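Local coordinates for protein bacterioferritin (Mycobacterium tuberculosis, PDB 3UOI) that stores iron in a hollow 24-subunit haem-containing shell, oxidising Fe(2+) with dioxygen at its ferroxidase centres and laying down the ferric mineral inside, at the interface of chains A and B and the interface of chains A and C. Residues are numbered along the deposited sequence; one frame, centred on the assembly and turned at random. Chains: chain A/B/C, Bacterioferritin.

Contact 1 and contact 2 are different surfaces by which one subunit, chain A, meets neighbours in the 24-subunit shell; their C-alpha centres lie about 34 Å apart. Helix 116-146 serves both. In contact 1 its first residues in chain B meet its first half in chain A, with helix 85-112 of chain A and helix 40-66 of chain B adding a residue each; in contact 2 its later part in chain C meets the 37-39 turn and the C-terminal segment of chain A. Contact 1 mixes a salt bridge, a shared water and methyl packing, contact 2 is apolar. Their repetition probably helps to close the shell.

Contact 1: the interface of chains A and B. Residues chain A 107, 123, 126-127, 130; chain B 63, 116-117.
B:Thr116 and B:Thr117, the first two residues of helix 116-146 in chain B, lie across the same helix of chain A, where A:Glu130 reaches out to meet B:Thr117 and B:Arg63. The side chain of A:Glu130 leaves its helix with CG anti to the carbonyl carbon (chi1 -59°) and runs extended beyond it. CB and CG serve as the stalk that carries the carboxylate across the boundary. CD comes to 3.5 Å from the B:Thr117 hydroxyl OG1, and the acid and the threonine run alongside each other, pointing opposite ways. At the tip, OE1 accepts a hydrogen bond of 2.8 Å from B:Thr117 OG1 and another from the guanidinium NH1 of B:Arg63 at 2.7 Å, the latter also a salt bridge. Both donors stand out of the carboxylate plane, on opposite faces of it, so that OE1 is clasped between them. The other oxygen, OE2, has a weak bond from B:Arg63 NH2. The carboxylate and guanidinium planes are turned 31° apart, which makes this a skewed pairing, with the acid at the guanidinium edge. B:Thr117 CB lies over one face of that guanidinium, near its rim, and probably helps to settle its position within chain B.

Further along, the contact becomes more apolar. A:Ile107 and B:Thr116 meet tip to tip, the branch methyls CG2 of both 4.0 Å apart and CD1 of the isoleucine turned to the threonine hydroxyl, while B:Thr116 CB packs 3.9 Å from A:Glu123 CG. A:Val126 CG1 and A:Ala127 CB approach the OG1 of B:Thr117 as well, and A:Ala127 CB also touches CG2 of that threonine. With B:Thr116 OG1 placed between its own backbone N and carbonyl carbon (chi1 49°), the hydroxyl faces a water shared by the two chains. That water is 2.7 Å from B:Thr116 OG1, 2.8 Å from B:Thr117 OG1 and 2.7 Å from the backbone O of A:Glu123.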
ATOM      1  N   ILE A 107     -24.461 -25.166  44.805  1.00 19.11           N
ATOM      2  CA  ILE A 107     -24.504 -25.809  43.511  1.00 17.84           C
ATOM      3  C   ILE A 107     -25.224 -27.189  43.611  1.00 19.58           C
ATOM      4  O   ILE A 107     -26.045 -27.542  42.815  1.00 19.43           O
ATOM      5  CB  ILE A 107     -23.068 -25.981  42.946  1.00 12.66           C
ATOM      6  CG1 ILE A 107     -22.396 -24.619  42.677  1.00 17.38           C
ATOM      7  CG2 ILE A 107     -23.073 -26.822  41.786  1.00 16.35           C
ATOM      8  CD1 ILE A 107     -20.911 -24.605  42.714  1.00 14.87           C
ATOM      9  N   GLU A 123     -20.977 -22.525  39.149  1.00 18.95           N
ATOM     10  CA  GLU A 123     -19.845 -23.371  38.900  1.00 19.66           C
ATOM     11  C   GLU A 123     -18.661 -22.567  38.351  1.00 20.14           C
ATOM     12  O   GLU A 123     -17.529 -22.722  38.772  1.00 17.51           O
ATOM     13  CB  GLU A 123     -20.211 -24.513  37.965  1.00 20.44           C
ATOM     14  CG  GLU A 123     -20.630 -25.773  38.669  1.00 20.99           C
ATOM     15  CD  GLU A 123     -21.085 -26.874  37.749  1.00 29.00           C
ATOM     16  OE1 GLU A 123     -20.790 -26.830  36.567  1.00 28.63           O
ATOM     17  OE2 GLU A 123     -21.766 -27.756  38.224  1.00 26.43           O
ATOM     18  N   VAL A 126     -17.131 -20.204  41.124  1.00 19.93           N
ATOM     19  CA  VAL A 126     -16.322 -20.956  42.010  1.00 18.74           C
ATOM     20  C   VAL A 126     -14.940 -21.179  41.442  1.00 18.35           C
ATOM     21  O   VAL A 126     -13.966 -21.085  42.153  1.00 16.97           O
ATOM     22  CB  VAL A 126     -16.929 -22.317  42.341  1.00 20.52           C
ATOM     23  CG1 VAL A 126     -15.834 -23.269  42.651  1.00 21.33           C
ATOM     24  CG2 VAL A 126     -17.883 -22.206  43.486  1.00 16.34           C
ATOM     25  N   ALA A 127     -14.875 -21.480  40.149  1.00 16.49           N
ATOM     26  CA  ALA A 127     -13.584 -21.691  39.534  1.00 16.26           C
ATOM     27  C   ALA A 127     -12.736 -20.406  39.583  1.00 17.40           C
ATOM     28  O   ALA A 127     -11.559 -20.410  39.953  1.00 15.78           O
ATOM     29  CB  ALA A 127     -13.731 -22.209  38.149  1.00 15.22           C
ATOM     30  N   GLU A 130     -11.488 -19.686  43.024  1.00 20.87           N
ATOM     31  CA  GLU A 130     -10.387 -20.556  43.379  1.00 22.68           C
ATOM     32  C   GLU A 130      -9.062 -19.993  42.828  1.00 22.37           C
ATOM     33  O   GLU A 130      -8.062 -19.912  43.517  1.00 19.01           O
ATOM     34  CB  GLU A 130     -10.638 -21.985  42.909  1.00 20.53           C
ATOM     35  CG  GLU A 130     -11.876 -22.652  43.452  1.00 27.24           C
ATOM     36  CD  GLU A 130     -12.036 -24.101  43.037  1.00 21.75           C
ATOM     37  OE1 GLU A 130     -11.716 -24.429  41.944  1.00 30.68           O
ATOM     38  OE2 GLU A 130     -12.479 -24.892  43.779  1.00 22.62           O
TER
ATOM     39  N   ARG B  63      -4.333 -28.305  38.428  1.00 20.27           N
ATOM     40  CA  ARG B  63      -5.404 -28.473  39.358  1.00 18.64           C
ATOM     41  C   ARG B  63      -4.827 -28.979  40.665  1.00 19.27           C
ATOM     42  O   ARG B  63      -5.152 -28.484  41.686  1.00 20.12           O
ATOM     43  CB  ARG B  63      -6.470 -29.363  38.785  1.00 17.93           C
ATOM     44  CG  ARG B  63      -7.771 -29.390  39.522  1.00 21.48           C
ATOM     45  CD  ARG B  63      -8.373 -28.037  39.794  1.00 19.22           C
ATOM     46  NE  ARG B  63      -9.495 -28.094  40.705  1.00 17.33           N
ATOM     47  CZ  ARG B  63     -10.039 -27.073  41.326  1.00 15.43           C
ATOM     48  NH1 ARG B  63      -9.588 -25.899  41.176  1.00 14.95           N
ATOM     49  NH2 ARG B  63     -11.056 -27.260  42.103  1.00 20.19           N
ATOM     50  N   THR B 116     -16.560 -29.016  42.219  1.00 18.36           N
ATOM     51  CA  THR B 116     -16.996 -28.889  40.859  1.00 18.34           C
ATOM     52  C   THR B 116     -15.860 -28.599  39.864  1.00 15.90           C
ATOM     53  O   THR B 116     -15.866 -29.083  38.807  1.00 18.24           O
ATOM     54  CB  THR B 116     -18.111 -27.879  40.712  1.00 15.57           C
ATOM     55  OG1 THR B 116     -17.774 -26.680  41.363  1.00 20.37           O
ATOM     56  CG2 THR B 116     -19.434 -28.452  41.280  1.00 16.06           C
ATOM     57  N   THR B 117     -14.911 -27.789  40.234  1.00 16.70           N
ATOM     58  CA  THR B 117     -13.925 -27.415  39.261  1.00 15.79           C
ATOM     59  C   THR B 117     -13.158 -28.635  38.780  1.00 15.38           C
ATOM     60  O   THR B 117     -12.988 -28.841  37.636  1.00 11.31           O
ATOM     61  CB  THR B 117     -12.998 -26.276  39.746  1.00 14.82           C
ATOM     62  OG1 THR B 117     -13.755 -25.188  40.234  1.00 18.12           O
ATOM     63  CG2 THR B 117     -12.042 -25.852  38.653  1.00 15.04           C
TER
HETATM   64  O   HOH W   1     -16.461 -24.971  39.695  1.00 15.95           O

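Contact 2: the interface of chains A and C. Residues chain A 37-39, 152-153, 156, 160; chain C 138, 142, 146.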
ATOM      1  N   TRP A  37      -0.785   4.431  47.784  1.00 25.78           N
ATOM      2  CA  TRP A  37       0.403   4.077  48.529  1.00 25.29           C
ATOM      3  C   TRP A  37       1.641   4.057  47.586  1.00 24.86           C
ATOM      4  O   TRP A  37       2.754   3.980  48.023  1.00 23.24           O
ATOM      5  CB  TRP A  37       0.232   2.719  49.249  1.00 23.95           C
ATOM      6  CG  TRP A  37      -0.655   2.734  50.407  1.00 25.78           C
ATOM      7  CD1 TRP A  37      -0.981   3.794  51.135  1.00 18.72           C
ATOM      8  CD2 TRP A  37      -1.316   1.621  51.011  1.00 26.17           C
ATOM      9  NE1 TRP A  37      -1.785   3.458  52.141  1.00 22.68           N
ATOM     10  CE2 TRP A  37      -2.030   2.120  52.095  1.00 25.39           C
ATOM     11  CE3 TRP A  37      -1.383   0.261  50.742  1.00 26.10           C
ATOM     12  CZ2 TRP A  37      -2.800   1.309  52.919  1.00 26.29           C
ATOM     13  CZ3 TRP A  37      -2.154  -0.540  51.560  1.00 24.22           C
ATOM     14  CH2 TRP A  37      -2.855  -0.008  52.629  1.00 23.69           C
ATOM     15  N   GLY A  38       1.369   4.117  46.291  1.00 22.90           N
ATOM     16  CA  GLY A  38       2.343   3.974  45.248  1.00 24.52           C
ATOM     17  C   GLY A  38       2.666   2.588  44.686  1.00 22.95           C
ATOM     18  O   GLY A  38       3.535   2.455  43.890  1.00 23.47           O
ATOM     19  N   PHE A  39       1.946   1.568  45.104  1.00 23.88           N
ATOM     20  CA  PHE A  39       2.105   0.222  44.601  1.00 22.34           C
ATOM     21  C   PHE A  39       1.271   0.094  43.319  1.00 24.35           C
ATOM     22  O   PHE A  39       0.342  -0.648  43.259  1.00 21.42           O
ATOM     23  CB  PHE A  39       1.698  -0.805  45.654  1.00 21.74           C
ATOM     24  CG  PHE A  39       2.460  -0.694  46.952  1.00 20.08           C
ATOM     25  CD1 PHE A  39       3.793  -1.048  47.020  1.00 24.34           C
ATOM     26  CD2 PHE A  39       1.867  -0.211  48.082  1.00 19.28           C
ATOM     27  CE1 PHE A  39       4.515  -0.935  48.192  1.00 15.85           C
ATOM     28  CE2 PHE A  39       2.583  -0.093  49.239  1.00 22.18           C
ATOM     29  CZ  PHE A  39       3.920  -0.454  49.285  1.00 18.82           C
ATOM     30  N   SER A 152       7.284  -6.061  48.391  1.00 23.45           N
ATOM     31  CA  SER A 152       6.598  -4.808  48.138  1.00 23.96           C
ATOM     32  C   SER A 152       7.208  -3.926  47.039  1.00 23.79           C
ATOM     33  O   SER A 152       6.509  -3.308  46.274  1.00 18.08           O
ATOM     34  CB  SER A 152       6.444  -4.026  49.424  1.00 24.47           C
ATOM     35  OG  SER A 152       5.665  -4.719  50.337  1.00 27.23           O
ATOM     36  N   ALA A 153       8.525  -3.945  46.988  1.00 21.31           N
ATOM     37  CA  ALA A 153       9.268  -3.303  45.957  1.00 22.92           C
ATOM     38  C   ALA A 153       8.859  -3.893  44.617  1.00 22.39           C
ATOM     39  O   ALA A 153       8.952  -3.255  43.640  1.00 25.74           O
ATOM     40  CB  ALA A 153      10.740  -3.450  46.179  1.00 19.98           C
ATOM     41  N   VAL A 156       5.859  -1.742  42.914  1.00 21.95           N
ATOM     42  CA  VAL A 156       6.042  -0.390  42.439  1.00 22.63           C
ATOM     43  C   VAL A 156       6.594  -0.428  41.010  1.00 21.72           C
ATOM     44  O   VAL A 156       6.984  -1.421  40.527  1.00 20.26           O
ATOM     45  CB  VAL A 156       6.961   0.441  43.322  1.00 22.63           C
ATOM     46  CG1 VAL A 156       6.596   0.293  44.725  1.00 27.23           C
ATOM     47  CG2 VAL A 156       8.318   0.056  43.121  1.00 25.38           C
ATOM     48  N   PRO A 160       8.947   4.705  41.033  1.00 29.79           N
ATOM     49  CA  PRO A 160       7.643   4.656  41.681  1.00 30.73           C
ATOM     50  C   PRO A 160       6.788   5.827  41.300  1.00 32.57           C
ATOM     51  O   PRO A 160       7.265   6.909  41.249  1.00 32.80           O
ATOM     52  CB  PRO A 160       7.970   4.714  43.180  1.00 29.59           C
ATOM     53  CG  PRO A 160       9.373   4.534  43.306  1.00 28.67           C
ATOM     54  CD  PRO A 160      10.026   4.449  41.987  1.00 30.10           C
TER
ATOM     55  N   THR C 138       4.013  10.510  49.068  1.00 21.26           N
ATOM     56  CA  THR C 138       4.030   9.093  48.771  1.00 24.06           C
ATOM     57  C   THR C 138       5.473   8.564  48.605  1.00 25.18           C
ATOM     58  O   THR C 138       5.781   7.570  49.112  1.00 27.04           O
ATOM     59  CB  THR C 138       3.146   8.759  47.541  1.00 22.05           C
ATOM     60  OG1 THR C 138       1.784   8.955  47.861  1.00 28.96           O
ATOM     61  CG2 THR C 138       3.292   7.369  47.098  1.00 26.03           C
ATOM     62  N   LEU C 142       7.217   5.486  50.968  1.00 23.35           N
ATOM     63  CA  LEU C 142       7.808   4.324  50.364  1.00 21.58           C
ATOM     64  C   LEU C 142       9.230   4.061  50.833  1.00 21.83           C
ATOM     65  O   LEU C 142       9.602   2.942  50.967  1.00 21.93           O
ATOM     66  CB  LEU C 142       7.736   4.372  48.843  1.00 20.65           C
ATOM     67  CG  LEU C 142       6.467   3.978  48.105  1.00 18.09           C
ATOM     68  CD1 LEU C 142       6.657   4.173  46.666  1.00 21.51           C
ATOM     69  CD2 LEU C 142       6.082   2.579  48.397  1.00 14.60           C
ATOM     70  N   LEU C 146       9.538   0.539  52.093  1.00 29.83           N
ATOM     71  CA  LEU C 146      10.487  -0.307  51.395  1.00 28.92           C
ATOM     72  C   LEU C 146      11.876  -0.362  51.985  1.00 30.52           C
ATOM     73  O   LEU C 146      12.620  -1.263  51.723  1.00 31.49           O
ATOM     74  CB  LEU C 146      10.640   0.146  49.957  1.00 28.05           C
ATOM     75  CG  LEU C 146       9.421   0.088  49.096  1.00 24.92           C
ATOM     76  CD1 LEU C 146       9.789   0.397  47.727  1.00 23.12           C
ATOM     77  CD2 LEU C 146       8.942  -1.276  49.224  1.00 26.46           C
TER
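C:Leu142 points its isobutyl end at a surface of chain A formed by A:Trp37, A:Phe39 and A:Pro160, and its two methyls divide that surface between them. CD2 lies 3.8 Å from A:Phe39 CZ, with CE1 of the same ring close beside it; the methyl sits over one face of the ring, offset past its CE1-CZ edge. The leucine and the phenylalanine lie side by side and antiparallel, one reaching into chain A and the other out of it. CD1 turns instead to the proline ring and touches A:Pro160 CB at 3.8 Å. An extended leucine chain, with CG anti to the carbonyl carbon (chi1 -81°) and chi2 178°, carries both methyls to these partners. Its tip also packs against the backbone of A:Trp37, whose O is 3.6 Å from CD2; the indole itself points away from the three chain C residues.

One turn to either side along the helix, C:Thr138 and C:Leu146 extend the same row. C:Thr138 sets CG2 anti to its backbone N and presents this methyl to the A:Trp37-A:Gly38 peptide, 4.0 Å from A:Gly38 CA. C:Leu146 repeats the extended form of C:Leu142 and directs CD2 at the end of helix 148-153, 3.7 Å from A:Ser152 CB and 3.5 Å from the backbone N of A:Ala153. Its CD1 lies near A:Ala153 CA. A:Val156 is a more distant neighbour, lining the ground between the two leucines. No polar pair joins the chains here, so the patch relies on shape and on burial of methyl groups.

In the fold, the chain C row lies on the last part of the long helix 116-146, while its chain A counterpart combines the short turn between helices 7-36 and 40-66 with the end of helix 148-153 and the C-terminal tail that follows it.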